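PDB 3MOG: probable 3-hydroxybutyryl-CoA dehydrogenase from Escherichia coli, which catalyses the NAD-dependent oxidation of 3-hydroxyadipyl-CoA to 3-oxoadipyl-CoA in the breakdown of phenylacetate, working as a homotrimer. Local coordinates for residues Asp318-Ile323 with Pro340-Asp345; Gln326-Gln331 with Leu445-His450; Val352-Ala357 with Lys377-Ile382; Glu400-Leu405 with Gly428-Gly433. One frame throughout, in Å; residues are numbered along the deposited sequence.

Contact 1: Asp318-Ile323 with Pro340-Asp345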
# COMPACT_ATOMS: atom_id res chain seq x y z
N ASP C 318 46.40 3.15 10.00
CA ASP C 318 46.96 4.51 10.05
C ASP C 318 45.89 5.54 10.46
O ASP C 318 45.54 5.62 11.63
CB ASP C 318 47.70 4.88 8.75
CG ASP C 318 49.00 4.08 8.56
OD1 ASP C 318 49.59 3.63 9.56
OD2 ASP C 318 49.44 3.90 7.41
N ASP C 319 45.36 6.29 9.50
CA ASP C 319 44.25 7.22 9.77
C ASP C 319 42.89 6.73 9.22
O ASP C 319 41.85 7.33 9.53
CB ASP C 319 44.56 8.63 9.25
CG ASP C 319 44.90 8.65 7.77
OD1 ASP C 319 45.39 7.62 7.24
OD2 ASP C 319 44.70 9.70 7.13
N VAL C 320 42.91 5.66 8.44
CA VAL C 320 41.70 5.06 7.84
C VAL C 320 40.95 4.19 8.84
O VAL C 320 41.52 3.27 9.42
CB VAL C 320 42.05 4.15 6.65
CG1 VAL C 320 40.79 3.83 5.82
CG2 VAL C 320 43.12 4.78 5.79
N LEU C 321 39.67 4.48 9.02
CA LEU C 321 38.79 3.54 9.71
C LEU C 321 38.19 2.58 8.70
O LEU C 321 37.53 3.00 7.74
CB LEU C 321 37.69 4.26 10.49
CG LEU C 321 38.09 5.14 11.68
CD1 LEU C 321 36.86 5.57 12.46
CD2 LEU C 321 39.05 4.44 12.63
N LEU C 322 38.48 1.30 8.89
CA LEU C 322 37.83 0.23 8.16
C LEU C 322 36.72 -0.30 9.06
O LEU C 322 36.99 -0.89 10.12
CB LEU C 322 38.82 -0.88 7.82
CG LEU C 322 38.23 -2.09 7.10
CD1 LEU C 322 37.80 -1.71 5.69
CD2 LEU C 322 39.21 -3.27 7.06
N ILE C 323 35.47 -0.06 8.65
CA ILE C 323 34.31 -0.28 9.51
C ILE C 323 33.37 -1.26 8.84
O ILE C 323 32.95 -1.05 7.70
CB ILE C 323 33.60 1.05 9.87
CG1 ILE C 323 34.58 2.04 10.53
CG2 ILE C 323 32.41 0.81 10.81
CD1 ILE C 323 34.02 3.45 10.80
N PRO C 340 39.36 9.49 6.70
CA PRO C 340 38.90 8.63 5.63
C PRO C 340 38.30 7.35 6.20
O PRO C 340 38.72 6.90 7.27
CB PRO C 340 40.19 8.27 4.88
CG PRO C 340 41.20 9.24 5.35
CD PRO C 340 40.83 9.56 6.74
N VAL C 341 37.33 6.78 5.48
CA VAL C 341 36.61 5.58 5.92
C VAL C 341 36.37 4.63 4.75
O VAL C 341 35.91 5.04 3.67
CB VAL C 341 35.26 5.93 6.62
CG1 VAL C 341 34.47 4.68 6.97
CG2 VAL C 341 35.48 6.72 7.89
N VAL C 342 36.70 3.36 4.96
CA VAL C 342 36.25 2.30 4.07
C VAL C 342 35.22 1.44 4.82
O VAL C 342 35.47 0.97 5.94
CB VAL C 342 37.44 1.45 3.53
CG1 VAL C 342 36.94 0.34 2.59
CG2 VAL C 342 38.43 2.33 2.80
N VAL C 343 34.04 1.27 4.22
CA VAL C 343 33.02 0.39 4.78
C VAL C 343 33.17 -1.03 4.19
O VAL C 343 33.31 -1.19 2.99
CB VAL C 343 31.59 0.96 4.56
CG1 VAL C 343 30.53 -0.12 4.64
CG2 VAL C 343 31.31 2.05 5.60
N ILE C 344 33.18 -2.05 5.05
CA ILE C 344 33.30 -3.43 4.59
C ILE C 344 32.05 -4.25 4.92
O ILE C 344 31.40 -4.07 5.95
CB ILE C 344 34.60 -4.11 5.14
CG1 ILE C 344 34.73 -5.55 4.67
CG2 ILE C 344 34.67 -4.07 6.65
CD1 ILE C 344 36.01 -6.22 5.11
N ASP C 345 31.75 -5.17 4.01
CA ASP C 345 30.60 -6.05 4.08
C ASP C 345 31.16 -7.45 3.98
O ASP C 345 31.51 -7.91 2.89
CB ASP C 345 29.74 -5.76 2.85
CG ASP C 345 28.44 -6.52 2.84
OD1 ASP C 345 27.95 -6.82 1.73
OD2 ASP C 345 27.89 -6.79 3.93
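The flat groups are the peptide units of two parallel strands, with side chains on both faces of the ribbon they form. Leu321, Ile323, Val341 and Val343 occupy one face and pack against helix 330-337; Leu322 and Val342, flanked by Val320 and Ile344, occupy the other, where helix 362-373 lies. Beside the first rung the Asp319 and Pro340 side chains cross at about a right angle, with Asp319 OD2 3.9 Å from Pro340 CD. Between the faces runs a ladder of four hydrogen bonds. Leu321 N donates to Pro340 O at 3.1 Å, Val342 N to Leu321 O at 2.9 Å, and Ile323 N to Val342 O nearly along the C=O axis. The last, Ile344 N to Ile323 O at 2.8 Å, is straight at the hydrogen, but its donor lies 36° out of the carbonyl plane. This is the strand pair of a beta-alpha-beta unit in the reduced Rossmann-fold domain. Leu322, CG anti to its backbone N (chi1 178°), brings CD1 to 3.8 Å from Val342 CG1. On the opposite face Ile323 CD1 meets Val341 CG1 at 4.0 Å. These bonds, all backbone to backbone, hold the register, while aliphatic side chains pack on both faces.

Contact 2: Gln326-Gln331 with Leu445-His450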
# COMPACT_ATOMS: atom_id res chain seq x y z
N GLN C 326 27.12 -1.05 9.46
CA GLN C 326 25.97 -0.98 10.36
C GLN C 326 24.80 -0.28 9.63
O GLN C 326 23.77 0.06 10.23
CB GLN C 326 26.33 -0.19 11.62
CG GLN C 326 27.48 -0.81 12.45
CD GLN C 326 28.02 0.11 13.55
OE1 GLN C 326 27.35 1.05 13.98
NE2 GLN C 326 29.23 -0.17 14.01
N GLY C 327 24.99 -0.02 8.34
CA GLY C 327 23.93 0.58 7.53
C GLY C 327 24.08 2.07 7.29
O GLY C 327 23.22 2.69 6.65
N GLU C 328 25.16 2.63 7.83
CA GLU C 328 25.56 4.00 7.52
C GLU C 328 26.59 4.00 6.41
O GLU C 328 27.39 3.07 6.31
CB GLU C 328 26.11 4.69 8.76
CG GLU C 328 25.10 4.81 9.89
CD GLU C 328 25.68 5.56 11.08
OE1 GLU C 328 25.42 6.79 11.20
OE2 GLU C 328 26.42 4.93 11.87
N THR C 329 26.57 5.03 5.57
CA THR C 329 27.52 5.10 4.46
C THR C 329 28.91 5.50 4.95
O THR C 329 29.06 6.17 5.96
CB THR C 329 27.09 6.12 3.37
OG1 THR C 329 27.08 7.43 3.94
CG2 THR C 329 25.70 5.78 2.81
N ALA C 330 29.92 5.07 4.19
CA ALA C 330 31.29 5.53 4.37
C ALA C 330 31.38 7.05 4.39
O ALA C 330 32.05 7.62 5.27
CB ALA C 330 32.17 4.94 3.27
N GLN C 331 30.67 7.71 3.47
CA GLN C 331 30.63 9.17 3.40
C GLN C 331 30.08 9.83 4.66
O GLN C 331 30.65 10.81 5.14
CB GLN C 331 29.88 9.65 2.14
CG GLN C 331 30.04 11.16 1.83
CD GLN C 331 31.36 11.53 1.09
OE1 GLN C 331 32.38 10.85 1.18
NE2 GLN C 331 31.32 12.65 0.36
N LEU C 445 19.10 -2.64 10.65
CA LEU C 445 17.77 -2.41 10.10
C LEU C 445 17.22 -1.03 10.48
O LEU C 445 16.63 -0.36 9.63
CB LEU C 445 16.80 -3.55 10.44
CG LEU C 445 17.09 -4.91 9.77
CD1 LEU C 445 16.22 -5.99 10.30
CD2 LEU C 445 16.92 -4.86 8.26
N GLU C 446 17.45 -0.60 11.73
CA GLU C 446 17.07 0.76 12.17
C GLU C 446 17.74 1.84 11.34
O GLU C 446 17.09 2.82 10.96
CB GLU C 446 17.37 1.00 13.66
CG GLU C 446 16.40 0.33 14.62
CD GLU C 446 16.73 0.59 16.09
OE1 GLU C 446 17.92 0.59 16.45
OE2 GLU C 446 15.79 0.79 16.89
N ASN C 447 19.03 1.64 11.04
CA ASN C 447 19.76 2.58 10.17
C ASN C 447 19.22 2.58 8.75
O ASN C 447 19.01 3.64 8.17
CB ASN C 447 21.26 2.28 10.17
CG ASN C 447 21.97 2.90 11.36
OD1 ASN C 447 21.59 3.96 11.86
ND2 ASN C 447 23.01 2.24 11.82
N LEU C 448 18.98 1.39 8.19
CA LEU C 448 18.35 1.29 6.87
C LEU C 448 16.97 1.97 6.83
O LEU C 448 16.68 2.71 5.90
CB LEU C 448 18.25 -0.16 6.42
CG LEU C 448 19.60 -0.86 6.20
CD1 LEU C 448 19.37 -2.27 5.82
CD2 LEU C 448 20.42 -0.15 5.12
N GLN C 449 16.17 1.74 7.88
CA GLN C 449 14.83 2.32 8.02
C GLN C 449 14.89 3.83 8.10
O GLN C 449 14.11 4.52 7.46
CB GLN C 449 14.13 1.75 9.28
CG GLN C 449 12.73 2.33 9.57
CD GLN C 449 12.25 2.03 10.99
OE1 GLN C 449 11.05 1.88 11.23
NE2 GLN C 449 13.20 1.92 11.94
N HIS C 450 15.83 4.35 8.88
CA HIS C 450 16.07 5.79 8.92
C HIS C 450 16.53 6.35 7.56
O HIS C 450 15.96 7.32 7.08
CB HIS C 450 17.05 6.17 10.03
CG HIS C 450 17.34 7.64 10.06
ND1 HIS C 450 16.47 8.55 10.60
CD2 HIS C 450 18.39 8.35 9.58
CE1 HIS C 450 16.97 9.77 10.47
NE2 HIS C 450 18.13 9.67 9.85
O HOH W 1 25.06 2.82 13.80
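Asn447 ND2 is the best-held polar atom, gripped by two hydrogen bonds. It donates to the backbone Gln326 O at 2.8 Å, almost straight (166° at the hydrogen), and to a water at 2.9 Å. The carbonyl oxygen lies close to the amide plane of Asn447, yet from the side of Gln326 the donor sits well above the carbonyl plane. The water hands its own two hydrogens back to the first segment, to Gln326 OE1 and, at 3.2 Å, to Glu328 OE2, so one solvent molecule joins three side chains. Gln326 and Glu328 both reach it on extended chains. Glu328 also lays its CG 3.8 Å from Asn447 ND2, its carboxylate turned only 20° from the amide plane, while its OE1 forms a salt bridge with Arg336. The contact couples two domains: the loop leading from strand 320-324 into helix 330-337 of the reduced Rossmann-fold domain, and helix 438-452 of the C-terminal helical domain. Thr329 is the N-cap of helix 330-337, its OG1 bonded to Ala332 N. In place of Asn447, a leucine here would remove both amide N-H groups, and would probably leave the loop less firmly held and the bridging water unsettled. Close approach depends also on Gly327, whose phi of 101° suits glycine; Gly327 C lies 4.0 Å from Asn447 CB, and a CB on this residue would crowd Asn447 CB. The next helix residue, Leu448, brings CD2 to 4.3 Å from Gly327 O and packs on Arg392 and Pro386.

Contact 3: Val352-Ala357 with Lys377-Ile382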
# COMPACT_ATOMS: atom_id res chain seq x y z
N VAL C 352 34.68 -10.44 -0.24
CA VAL C 352 34.39 -9.33 0.64
C VAL C 352 34.04 -8.11 -0.25
O VAL C 352 34.75 -7.85 -1.23
CB VAL C 352 35.65 -9.06 1.51
CG1 VAL C 352 35.80 -7.61 1.87
CG2 VAL C 352 35.66 -9.93 2.74
N THR C 353 32.95 -7.39 0.05
CA THR C 353 32.74 -6.11 -0.65
C THR C 353 33.09 -4.89 0.22
O THR C 353 33.00 -4.94 1.45
CB THR C 353 31.35 -5.94 -1.38
OG1 THR C 353 30.30 -5.72 -0.44
CG2 THR C 353 31.03 -7.14 -2.24
N ILE C 354 33.53 -3.82 -0.44
CA ILE C 354 33.95 -2.60 0.25
C ILE C 354 33.45 -1.36 -0.49
O ILE C 354 33.13 -1.43 -1.67
CB ILE C 354 35.52 -2.48 0.42
CG1 ILE C 354 36.20 -2.19 -0.92
CG2 ILE C 354 36.11 -3.73 1.11
CD1 ILE C 354 37.53 -1.48 -0.79
N ALA C 355 33.35 -0.25 0.23
CA ALA C 355 33.04 1.02 -0.40
C ALA C 355 33.86 2.06 0.29
O ALA C 355 33.96 2.06 1.52
CB ALA C 355 31.55 1.35 -0.30
N ALA C 356 34.47 2.92 -0.51
CA ALA C 356 35.26 4.04 -0.02
C ALA C 356 34.37 5.26 0.00
O ALA C 356 33.56 5.45 -0.90
CB ALA C 356 36.43 4.29 -0.93
N ALA C 357 34.52 6.09 1.03
CA ALA C 357 33.90 7.41 1.00
C ALA C 357 34.50 8.20 -0.16
O ALA C 357 35.72 8.15 -0.38
CB ALA C 357 34.12 8.12 2.30
N LYS C 377 41.52 -12.40 1.60
CA LYS C 377 40.24 -12.01 1.04
C LYS C 377 40.35 -11.47 -0.38
O LYS C 377 41.35 -10.84 -0.74
CB LYS C 377 39.54 -11.03 1.98
CG LYS C 377 38.90 -11.76 3.16
CD LYS C 377 39.03 -11.00 4.46
CE LYS C 377 38.73 -11.92 5.64
NZ LYS C 377 39.07 -11.30 6.95
N THR C 378 39.33 -11.78 -1.18
CA THR C 378 39.13 -11.15 -2.49
C THR C 378 38.28 -9.91 -2.27
O THR C 378 37.12 -10.00 -1.85
CB THR C 378 38.39 -12.08 -3.47
OG1 THR C 378 39.03 -13.36 -3.53
CG2 THR C 378 38.35 -11.46 -4.86
N VAL C 379 38.86 -8.75 -2.57
CA VAL C 379 38.21 -7.46 -2.37
C VAL C 379 37.48 -6.98 -3.63
O VAL C 379 38.13 -6.72 -4.64
CB VAL C 379 39.23 -6.38 -1.95
CG1 VAL C 379 38.54 -5.06 -1.65
CG2 VAL C 379 40.04 -6.84 -0.77
N LEU C 380 36.15 -6.88 -3.55
CA LEU C 380 35.35 -6.29 -4.64
C LEU C 380 34.84 -4.92 -4.24
O LEU C 380 34.30 -4.76 -3.15
CB LEU C 380 34.15 -7.18 -4.98
CG LEU C 380 34.42 -8.56 -5.57
CD1 LEU C 380 33.15 -9.36 -5.55
CD2 LEU C 380 34.94 -8.46 -6.99
N GLN C 381 35.02 -3.93 -5.11
CA GLN C 381 34.61 -2.57 -4.79
C GLN C 381 33.27 -2.21 -5.42
O GLN C 381 33.08 -2.37 -6.63
CB GLN C 381 35.68 -1.55 -5.19
CG GLN C 381 35.49 -0.20 -4.54
CD GLN C 381 36.66 0.75 -4.74
OE1 GLN C 381 37.70 0.39 -5.30
NE2 GLN C 381 36.49 1.99 -4.28
N ILE C 382 32.34 -1.71 -4.59
CA ILE C 382 30.99 -1.36 -5.07
C ILE C 382 30.62 0.07 -4.66
O ILE C 382 31.42 0.76 -4.04
CB ILE C 382 29.93 -2.37 -4.56
CG1 ILE C 382 29.80 -2.33 -3.04
CG2 ILE C 382 30.28 -3.80 -5.01
CD1 ILE C 382 28.70 -3.28 -2.48
O HOH W 2 33.64 2.37 -3.46
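Strands 352-356 and 378-381 run parallel with axes 4.7 Å apart and a pronounced relative twist of 43°. They are the two strands of a beta-alpha-beta unit in the reduced Rossmann-fold domain, linked through helix 362-373. Four backbone hydrogen bonds alternate between them: Val352 N to Thr378 O, Leu380 N to Val352 O (2.9 Å and nearly linear), Ile354 N to Leu380 O, and Ile382 N to Ile354 O. In all four the donor lies nearly along the C=O axis.

On the face that carries Val352, Ile354, Val379 and Gln381, Ile354 packs on Val379. Its CG1 takes the crowded position between the backbone N and carbonyl carbon (chi1 72°), which places CG1, CG2 and CD1 around Val379 CG1, with CG1 at 3.8 Å. The same side chain lies against Ile369 and Leu372 of helix 362-373. An alanine here would lose these branches and would probably loosen the seating of Val379 and of helix 362-373. Val352, whose chi1 of 149° departs from a staggered position, turns CG2 onto the aliphatic part of Lys377, 3.7 Å from CG, while the amine leads away.

On the other face Thr353 meets Leu380 and Ile382. Ile382 brings CD1 to 3.6 Å from Thr353 OG1, and Thr353 CG2 rests on Leu380 CB. Beyond the last rung a single water continues the pairing, accepting from Ala356 N at 3.1 Å and from Gln381 NE2 at 3.0 Å and donating to Ile382 O at 2.8 Å.

Contact 4: Glu400-Leu405 with Gly428-Gly433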
# COMPACT_ATOMS: atom_id res chain seq x y z
N GLU C 400 12.19 -11.23 8.35
CA GLU C 400 11.07 -12.00 7.81
C GLU C 400 10.81 -13.34 8.51
O GLU C 400 9.66 -13.70 8.77
CB GLU C 400 11.25 -12.19 6.30
CG GLU C 400 9.96 -12.49 5.57
CD GLU C 400 8.90 -11.44 5.84
OE1 GLU C 400 7.88 -11.78 6.47
OE2 GLU C 400 9.12 -10.28 5.44
N ALA C 401 11.88 -14.07 8.85
CA ALA C 401 11.75 -15.31 9.64
C ALA C 401 11.18 -15.05 11.04
O ALA C 401 10.33 -15.80 11.54
CB ALA C 401 13.09 -16.00 9.76
N LEU C 402 11.63 -13.97 11.66
CA LEU C 402 11.16 -13.55 12.95
C LEU C 402 9.69 -13.14 12.91
O LEU C 402 8.94 -13.43 13.83
CB LEU C 402 12.01 -12.39 13.46
CG LEU C 402 13.38 -12.68 14.05
CD1 LEU C 402 14.11 -11.37 14.17
CD2 LEU C 402 13.31 -13.37 15.41
N ASP C 403 9.29 -12.45 11.84
CA ASP C 403 7.89 -12.05 11.71
C ASP C 403 6.98 -13.27 11.55
O ASP C 403 5.88 -13.32 12.10
CB ASP C 403 7.69 -11.09 10.55
CG ASP C 403 6.24 -10.68 10.38
OD1 ASP C 403 5.75 -9.90 11.22
OD2 ASP C 403 5.59 -11.16 9.43
N ALA C 404 7.46 -14.26 10.80
CA ALA C 404 6.70 -15.48 10.61
C ALA C 404 6.54 -16.22 11.94
O ALA C 404 5.46 -16.75 12.22
CB ALA C 404 7.37 -16.37 9.56
N LEU C 405 7.60 -16.23 12.76
CA LEU C 405 7.58 -16.89 14.08
C LEU C 405 6.62 -16.18 15.01
O LEU C 405 5.83 -16.82 15.69
CB LEU C 405 8.98 -16.96 14.70
CG LEU C 405 9.14 -17.51 16.12
CD1 LEU C 405 8.59 -18.94 16.24
CD2 LEU C 405 10.61 -17.46 16.54
N GLY C 428 19.93 -21.89 9.17
CA GLY C 428 18.55 -21.43 9.35
C GLY C 428 18.62 -20.01 9.90
O GLY C 428 19.49 -19.70 10.71
N PRO C 429 17.69 -19.13 9.47
CA PRO C 429 17.80 -17.68 9.75
C PRO C 429 17.77 -17.30 11.24
O PRO C 429 18.41 -16.32 11.64
CB PRO C 429 16.58 -17.07 9.04
CG PRO C 429 15.86 -18.20 8.39
CD PRO C 429 16.38 -19.50 8.90
N LEU C 430 17.05 -18.07 12.05
CA LEU C 430 16.96 -17.78 13.47
C LEU C 430 18.26 -18.15 14.17
O LEU C 430 18.77 -17.37 14.98
CB LEU C 430 15.74 -18.46 14.09
CG LEU C 430 14.49 -17.98 13.34
CD1 LEU C 430 13.27 -18.82 13.56
CD2 LEU C 430 14.17 -16.54 13.67
N ALA C 431 18.80 -19.33 13.83
CA ALA C 431 20.12 -19.76 14.31
C ALA C 431 21.18 -18.79 13.83
O ALA C 431 22.14 -18.52 14.54
CB ALA C 431 20.46 -21.16 13.82
N TRP C 432 20.98 -18.28 12.62
CA TRP C 432 21.90 -17.32 12.04
C TRP C 432 21.90 -16.00 12.80
O TRP C 432 22.96 -15.44 13.06
CB TRP C 432 21.54 -17.07 10.58
CG TRP C 432 22.72 -16.77 9.72
CD1 TRP C 432 23.98 -16.44 10.14
CD2 TRP C 432 22.74 -16.75 8.30
NE1 TRP C 432 24.79 -16.22 9.06
CE2 TRP C 432 24.06 -16.40 7.92
CE3 TRP C 432 21.79 -17.00 7.31
CZ2 TRP C 432 24.45 -16.30 6.58
CZ3 TRP C 432 22.18 -16.90 5.97
CH2 TRP C 432 23.49 -16.54 5.62
N GLY C 433 20.70 -15.53 13.16
CA GLY C 433 20.53 -14.29 13.92
C GLY C 433 21.16 -14.36 15.30
O GLY C 433 21.77 -13.39 15.76
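Helix 400-405 and helix 429-433 cross steeply, their axes 10.0 Å apart at the closest and turned by 115°. The pair belongs to the interior of the all-helical C-terminal domain of the 3-hydroxyacyl-CoA dehydrogenase family, and no hydrogen bond passes between the segments; the contact is aliphatic throughout. It is made at the start of the second helix, just after the N-cap Gly428, where Pro429 and Leu430 face the flank of the first. Ala401 CB rests against the Pro429 ring, 3.7 Å from Pro429 CB and 3.8 Å from Pro429 CG. Ile415 and Met419 of helix 412-422 add to this cluster, touching Ala401 and Pro429 respectively. Asp416 of the same helix accepts from Leu430 N through OD1 and so anchors the first turn. Leu430 reaches across with CG anti to its carbonyl carbon (chi1 -58°), and its two methyls serve different partners. CD1 approaches Leu405 CD2 at 4.2 Å, whereas CD2 lies 4.1 Å from Ala401 CB. The same side chain crosses Leu402 obliquely, Leu430 CD2 lying 3.7 Å from Leu402 CD2.

How the contacts relate
Contacts 1 and 3 are parts of one sheet, their centres 11 Å apart. Strands 341-345 and 351-356 run antiparallel between them, joined by probable hydrogen bonds from Val343 N to Ala355 O (2.8 Å) and from Asp345 N to Thr353 O (2.9 Å). In contact 2, Asn447 holds the loop before helix 330-337 to the C-terminal helical domain. Ala330, in the same segment as that loop, rests on the sheet, with its N 3.6 Å from Val343 CG2 and its CB 3.4 Å from Ala357 N. Contact 4 lies deeper in the helical domain, its nearest atoms about 7 Å from contact 2 and about 13 Å from contact 3. No cofactor or substrate is among the partners described.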